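Local coordinates for protein carboxypeptidase 1 (Deinococcus radiodurans str. R1, PDB 5GIV) that is a metal-dependent carboxypeptidase of the M32 family that probably removes amino acids one at a time from the C-termini of peptides with broad specificity, at residues R379-Q391 and S399-Y411. Numbering follows the deposited sequence.
Sequences RDLADAWHAAYEQ and SDVDGALQDVHWY
The indole of Trp385 lies with one face against the backbone of Gly403 and Ala404, where the CA of Ala404 sits 3.8 Å from the centroid of the six-membered ring in a CH-pi contact. The ring is carried from helix 381-393 over the first two residues of the type I turn Gly403-Gln406 because chi1 of Trp385, at -180°, sets CG opposite the backbone N. Its far rim meets Trp410: CZ3 of Trp385 is 3.6 Å from CZ3 of Trp410, the two ring planes 85° apart, while Leu381 CD2 packs on the same Trp410 carbon at 3.7 Å. At the indole edge, Trp385 NE1 donates to an in-plane water 3.0 Å away, and this water donates in turn to Asp402 O, which also accepts from Gln406 NE2. Replacing Trp385 by an alanine removes the indole, which would probably uncover the Gly403-Ala404 backbone, leave Trp410 without this ring against it and deprive the water of its NE1 donor. The next residue, His386, gives a weak, bent bond from NE2 to Asp400 OD1 (3.0 Å, 135°). A second water joins Ala382 O, Asp400 OD1 and Ala404 N. Leu367 of helix 357-372 also packs on Trp385, and Arg123 forms a salt bridge with Asp402. The loop is thus held to its preceding helix by apolar ring packing, with two waters linking polar atoms of both, side chain and backbone, beside one weak direct bond.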
loop_
_atom_site.group_PDB
_atom_site.type_symbol
_atom_site.label_atom_id
_atom_site.label_comp_id
_atom_site.label_asym_id
_atom_site.label_seq_id
_atom_site.Cartn_x
_atom_site.Cartn_y
_atom_site.Cartn_z
ATOM N N ARG A 379 25.405 29.095 7.703
ATOM C CA ARG A 379 24.732 30.303 7.240
ATOM C C ARG A 379 25.337 30.817 5.945
ATOM O O ARG A 379 24.683 31.577 5.223
ATOM C CB ARG A 379 24.790 31.400 8.310
ATOM N N ASP A 380 26.549 30.386 5.614
ATOM C CA ASP A 380 27.200 30.765 4.370
ATOM C C ASP A 380 26.998 29.747 3.250
ATOM O O ASP A 380 27.543 29.936 2.157
ATOM C CB ASP A 380 28.700 30.959 4.628
ATOM C CG ASP A 380 28.990 32.151 5.524
ATOM O OD1 ASP A 380 28.055 32.896 5.852
ATOM O OD2 ASP A 380 30.149 32.326 5.934
ATOM N N LEU A 381 26.209 28.692 3.482
ATOM C CA LEU A 381 26.109 27.608 2.506
ATOM C C LEU A 381 25.461 28.067 1.206
ATOM O O LEU A 381 25.918 27.697 0.120
ATOM C CB LEU A 381 25.334 26.430 3.102
ATOM C CG LEU A 381 25.109 25.229 2.177
ATOM C CD1 LEU A 381 26.435 24.612 1.709
ATOM C CD2 LEU A 381 24.258 24.188 2.877
ATOM N N ALA A 382 24.395 28.868 1.289
ATOM C CA ALA A 382 23.704 29.293 0.074
ATOM C C ALA A 382 24.659 30.000 -0.870
ATOM O O ALA A 382 24.676 29.726 -2.076
ATOM C CB ALA A 382 22.520 30.201 0.421
ATOM N N ASP A 383 25.474 30.912 -0.332
ATOM C CA ASP A 383 26.432 31.644 -1.154
ATOM C C ASP A 383 27.543 30.733 -1.670
ATOM O O ASP A 383 27.932 30.830 -2.839
ATOM C CB ASP A 383 26.994 32.822 -0.361
ATOM C CG ASP A 383 25.909 33.820 0.034
ATOM O OD1 ASP A 383 25.039 34.114 -0.816
ATOM O OD2 ASP A 383 25.901 34.288 1.199
ATOM N N ALA A 384 28.078 29.853 -0.817
ATOM C CA ALA A 384 29.136 28.947 -1.264
ATOM C C ALA A 384 28.633 28.008 -2.357
ATOM O O ALA A 384 29.376 27.683 -3.295
ATOM C CB ALA A 384 29.685 28.148 -0.085
ATOM N N TRP A 385 27.372 27.571 -2.250
ATOM C CA TRP A 385 26.772 26.714 -3.268
ATOM C C TRP A 385 26.753 27.409 -4.625
ATOM O O TRP A 385 27.214 26.849 -5.628
ATOM C CB TRP A 385 25.356 26.312 -2.834
ATOM C CG TRP A 385 24.610 25.406 -3.811
ATOM C CD1 TRP A 385 24.130 25.748 -5.046
ATOM C CD2 TRP A 385 24.220 24.038 -3.596
ATOM N NE1 TRP A 385 23.489 24.673 -5.619
ATOM C CE2 TRP A 385 23.531 23.612 -4.750
ATOM C CE3 TRP A 385 24.394 23.133 -2.546
ATOM C CZ2 TRP A 385 23.025 22.322 -4.885
ATOM C CZ3 TRP A 385 23.893 21.850 -2.680
ATOM C CH2 TRP A 385 23.217 21.457 -3.840
ATOM N N HIS A 386 26.212 28.632 -4.679
ATOM C CA HIS A 386 26.191 29.386 -5.931
ATOM C C HIS A 386 27.599 29.608 -6.471
ATOM O O HIS A 386 27.842 29.477 -7.676
ATOM C CB HIS A 386 25.484 30.730 -5.732
ATOM C CG HIS A 386 24.000 30.620 -5.533
ATOM N ND1 HIS A 386 23.204 29.787 -6.291
ATOM C CD2 HIS A 386 23.167 31.248 -4.666
ATOM C CE1 HIS A 386 21.948 29.902 -5.895
ATOM N NE2 HIS A 386 21.898 30.781 -4.911
ATOM N N ALA A 387 28.545 29.947 -5.594
ATOM C CA ALA A 387 29.918 30.146 -6.044
ATOM C C ALA A 387 30.487 28.866 -6.647
ATOM O O ALA A 387 31.164 28.904 -7.680
ATOM C CB ALA A 387 30.784 30.632 -4.882
ATOM N N ALA A 388 30.219 27.721 -6.015
ATOM C CA ALA A 388 30.723 26.456 -6.540
ATOM C C ALA A 388 30.033 26.072 -7.848
ATOM O O ALA A 388 30.651 25.430 -8.703
ATOM C CB ALA A 388 30.561 25.350 -5.502
ATOM N N TYR A 389 28.747 26.414 -8.009
ATOM C CA TYR A 389 28.075 26.140 -9.278
ATOM C C TYR A 389 28.643 27.008 -10.398
ATOM O O TYR A 389 28.871 26.514 -11.509
ATOM C CB TYR A 389 26.556 26.324 -9.134
ATOM C CG TYR A 389 25.820 25.009 -9.022
ATOM C CD1 TYR A 389 25.824 24.287 -7.836
ATOM C CD2 TYR A 389 25.146 24.477 -10.106
ATOM C CE1 TYR A 389 25.172 23.071 -7.740
ATOM C CE2 TYR A 389 24.487 23.271 -10.019
ATOM C CZ TYR A 389 24.499 22.570 -8.840
ATOM O OH TYR A 389 23.842 21.360 -8.770
ATOM N N GLU A 390 28.906 28.293 -10.130
ATOM C CA GLU A 390 29.570 29.116 -11.142
ATOM C C GLU A 390 30.933 28.540 -11.500
ATOM O O GLU A 390 31.292 28.453 -12.681
ATOM C CB GLU A 390 29.721 30.559 -10.668
ATOM C CG GLU A 390 28.422 31.291 -10.454
ATOM C CD GLU A 390 28.648 32.729 -10.047
ATOM O OE1 GLU A 390 29.366 33.442 -10.788
ATOM O OE2 GLU A 390 28.119 33.138 -8.984
ATOM N N GLN A 391 31.701 28.125 -10.489
ATOM C CA GLN A 391 33.033 27.594 -10.742
ATOM C C GLN A 391 32.981 26.268 -11.491
ATOM O O GLN A 391 33.719 26.074 -12.462
ATOM C CB GLN A 391 33.760 27.394 -9.411
ATOM C CG GLN A 391 34.995 26.509 -9.510
ATOM C CD GLN A 391 35.606 26.177 -8.151
ATOM O OE1 GLN A 391 35.157 26.670 -7.110
ATOM N NE2 GLN A 391 36.597 25.286 -8.151
ATOM N N SER A 399 17.924 31.799 -7.748
ATOM C CA SER A 399 17.642 31.921 -6.331
ATOM C C SER A 399 18.178 30.670 -5.640
ATOM O O SER A 399 18.939 29.897 -6.228
ATOM C CB SER A 399 16.141 32.130 -6.106
ATOM O OG SER A 399 15.404 31.003 -6.538
ATOM N N ASP A 400 17.769 30.466 -4.388
ATOM C CA ASP A 400 18.166 29.276 -3.650
ATOM C C ASP A 400 17.260 28.085 -3.911
ATOM O O ASP A 400 17.622 26.968 -3.529
ATOM C CB ASP A 400 18.189 29.570 -2.145
ATOM C CG ASP A 400 19.166 30.660 -1.785
ATOM O OD1 ASP A 400 20.254 30.706 -2.378
ATOM O OD2 ASP A 400 18.852 31.489 -0.914
ATOM N N VAL A 401 16.104 28.289 -4.557
ATOM C CA VAL A 401 15.194 27.177 -4.827
ATOM C C VAL A 401 15.941 26.030 -5.492
ATOM O O VAL A 401 15.903 24.883 -5.028
ATOM C CB VAL A 401 14.015 27.642 -5.697
ATOM C CG1 VAL A 401 13.171 26.445 -6.118
ATOM C CG2 VAL A 401 13.162 28.672 -4.944
ATOM N N ASP A 402 16.621 26.328 -6.597
ATOM C CA ASP A 402 17.436 25.362 -7.314
ATOM C C ASP A 402 18.915 25.508 -6.982
ATOM O O ASP A 402 19.761 24.929 -7.675
ATOM C CB ASP A 402 17.192 25.492 -8.813
ATOM C CG ASP A 402 15.765 25.106 -9.206
ATOM O OD1 ASP A 402 15.131 24.319 -8.473
ATOM O OD2 ASP A 402 15.275 25.601 -10.243
ATOM N N GLY A 403 19.241 26.305 -5.958
ATOM C CA GLY A 403 20.556 26.324 -5.356
ATOM C C GLY A 403 20.649 25.348 -4.202
ATOM O O GLY A 403 20.354 24.162 -4.370
ATOM N N ALA A 404 21.051 25.839 -3.021
ATOM C CA ALA A 404 21.294 24.986 -1.855
ATOM C C ALA A 404 20.036 24.310 -1.310
ATOM O O ALA A 404 20.158 23.382 -0.507
ATOM C CB ALA A 404 21.965 25.791 -0.741
ATOM N N LEU A 405 18.840 24.768 -1.681
ATOM C CA LEU A 405 17.601 24.095 -1.296
ATOM C C LEU A 405 17.221 22.973 -2.259
ATOM O O LEU A 405 16.214 22.289 -2.032
ATOM C CB LEU A 405 16.447 25.104 -1.216
ATOM C CG LEU A 405 16.530 26.242 -0.192
ATOM C CD1 LEU A 405 15.496 27.318 -0.490
ATOM C CD2 LEU A 405 16.313 25.700 1.206
ATOM N N GLN A 406 18.017 22.761 -3.312
ATOM C CA GLN A 406 17.603 21.902 -4.423
ATOM C C GLN A 406 17.379 20.458 -3.986
ATOM O O GLN A 406 16.327 19.867 -4.269
ATOM C CB GLN A 406 18.643 21.959 -5.540
ATOM C CG GLN A 406 18.475 20.862 -6.555
ATOM C CD GLN A 406 19.563 20.854 -7.610
ATOM O OE1 GLN A 406 19.878 19.806 -8.165
ATOM N NE2 GLN A 406 20.124 22.022 -7.913
ATOM N N ASP A 407 18.365 19.862 -3.327
ATOM C CA ASP A 407 18.314 18.446 -2.998
ATOM C C ASP A 407 17.852 18.230 -1.559
ATOM O O ASP A 407 18.135 19.034 -0.664
ATOM C CB ASP A 407 19.680 17.795 -3.239
ATOM C CG ASP A 407 19.865 17.341 -4.703
ATOM O OD1 ASP A 407 18.918 16.748 -5.275
ATOM O OD2 ASP A 407 20.949 17.588 -5.285
ATOM N N VAL A 408 17.117 17.131 -1.351
ATOM C CA VAL A 408 16.546 16.843 -0.040
ATOM C C VAL A 408 17.567 16.279 0.947
ATOM O O VAL A 408 17.317 16.305 2.160
ATOM C CB VAL A 408 15.372 15.847 -0.152
ATOM C CG1 VAL A 408 15.863 14.456 -0.460
ATOM C CG2 VAL A 408 14.557 15.839 1.121
ATOM N N HIS A 409 18.716 15.791 0.471
ATOM C CA HIS A 409 19.564 14.943 1.307
ATOM C C HIS A 409 19.909 15.602 2.643
ATOM O O HIS A 409 19.671 15.024 3.708
ATOM C CB HIS A 409 20.832 14.548 0.541
ATOM C CG HIS A 409 20.556 13.821 -0.740
ATOM N ND1 HIS A 409 19.762 14.348 -1.739
ATOM C CD2 HIS A 409 20.955 12.604 -1.179
ATOM C CE1 HIS A 409 19.698 13.493 -2.744
ATOM N NE2 HIS A 409 20.405 12.422 -2.426
ATOM N N TRP A 410 20.460 16.817 2.611
ATOM C CA TRP A 410 20.892 17.468 3.848
ATOM C C TRP A 410 19.731 17.916 4.733
ATOM O O TRP A 410 19.966 18.328 5.876
ATOM C CB TRP A 410 21.769 18.679 3.529
ATOM C CG TRP A 410 23.011 18.352 2.760
ATOM C CD1 TRP A 410 23.642 17.139 2.691
ATOM C CD2 TRP A 410 23.774 19.247 1.941
ATOM N NE1 TRP A 410 24.748 17.229 1.881
ATOM C CE2 TRP A 410 24.853 18.513 1.411
ATOM C CE3 TRP A 410 23.652 20.601 1.610
ATOM C CZ2 TRP A 410 25.801 19.084 0.561
ATOM C CZ3 TRP A 410 24.595 21.166 0.773
ATOM C CH2 TRP A 410 25.655 20.409 0.260
ATOM N N TYR A 411 18.490 17.836 4.255
ATOM C CA TYR A 411 17.350 18.262 5.052
ATOM C C TYR A 411 16.549 17.101 5.619
ATOM O O TYR A 411 15.721 17.322 6.513
ATOM C CB TYR A 411 16.428 19.157 4.215
ATOM C CG TYR A 411 17.162 20.317 3.601
ATOM C CD1 TYR A 411 17.392 21.480 4.326
ATOM C CD2 TYR A 411 17.655 20.240 2.308
ATOM C CE1 TYR A 411 18.074 22.532 3.773
ATOM C CE2 TYR A 411 18.342 21.286 1.751
ATOM C CZ TYR A 411 18.549 22.426 2.484
ATOM O OH TYR A 411 19.237 23.474 1.927
HETATM O O HOH W 1 22.108 28.600 -2.839
HETATM O O HOH W 2 22.378 25.307 -8.335
#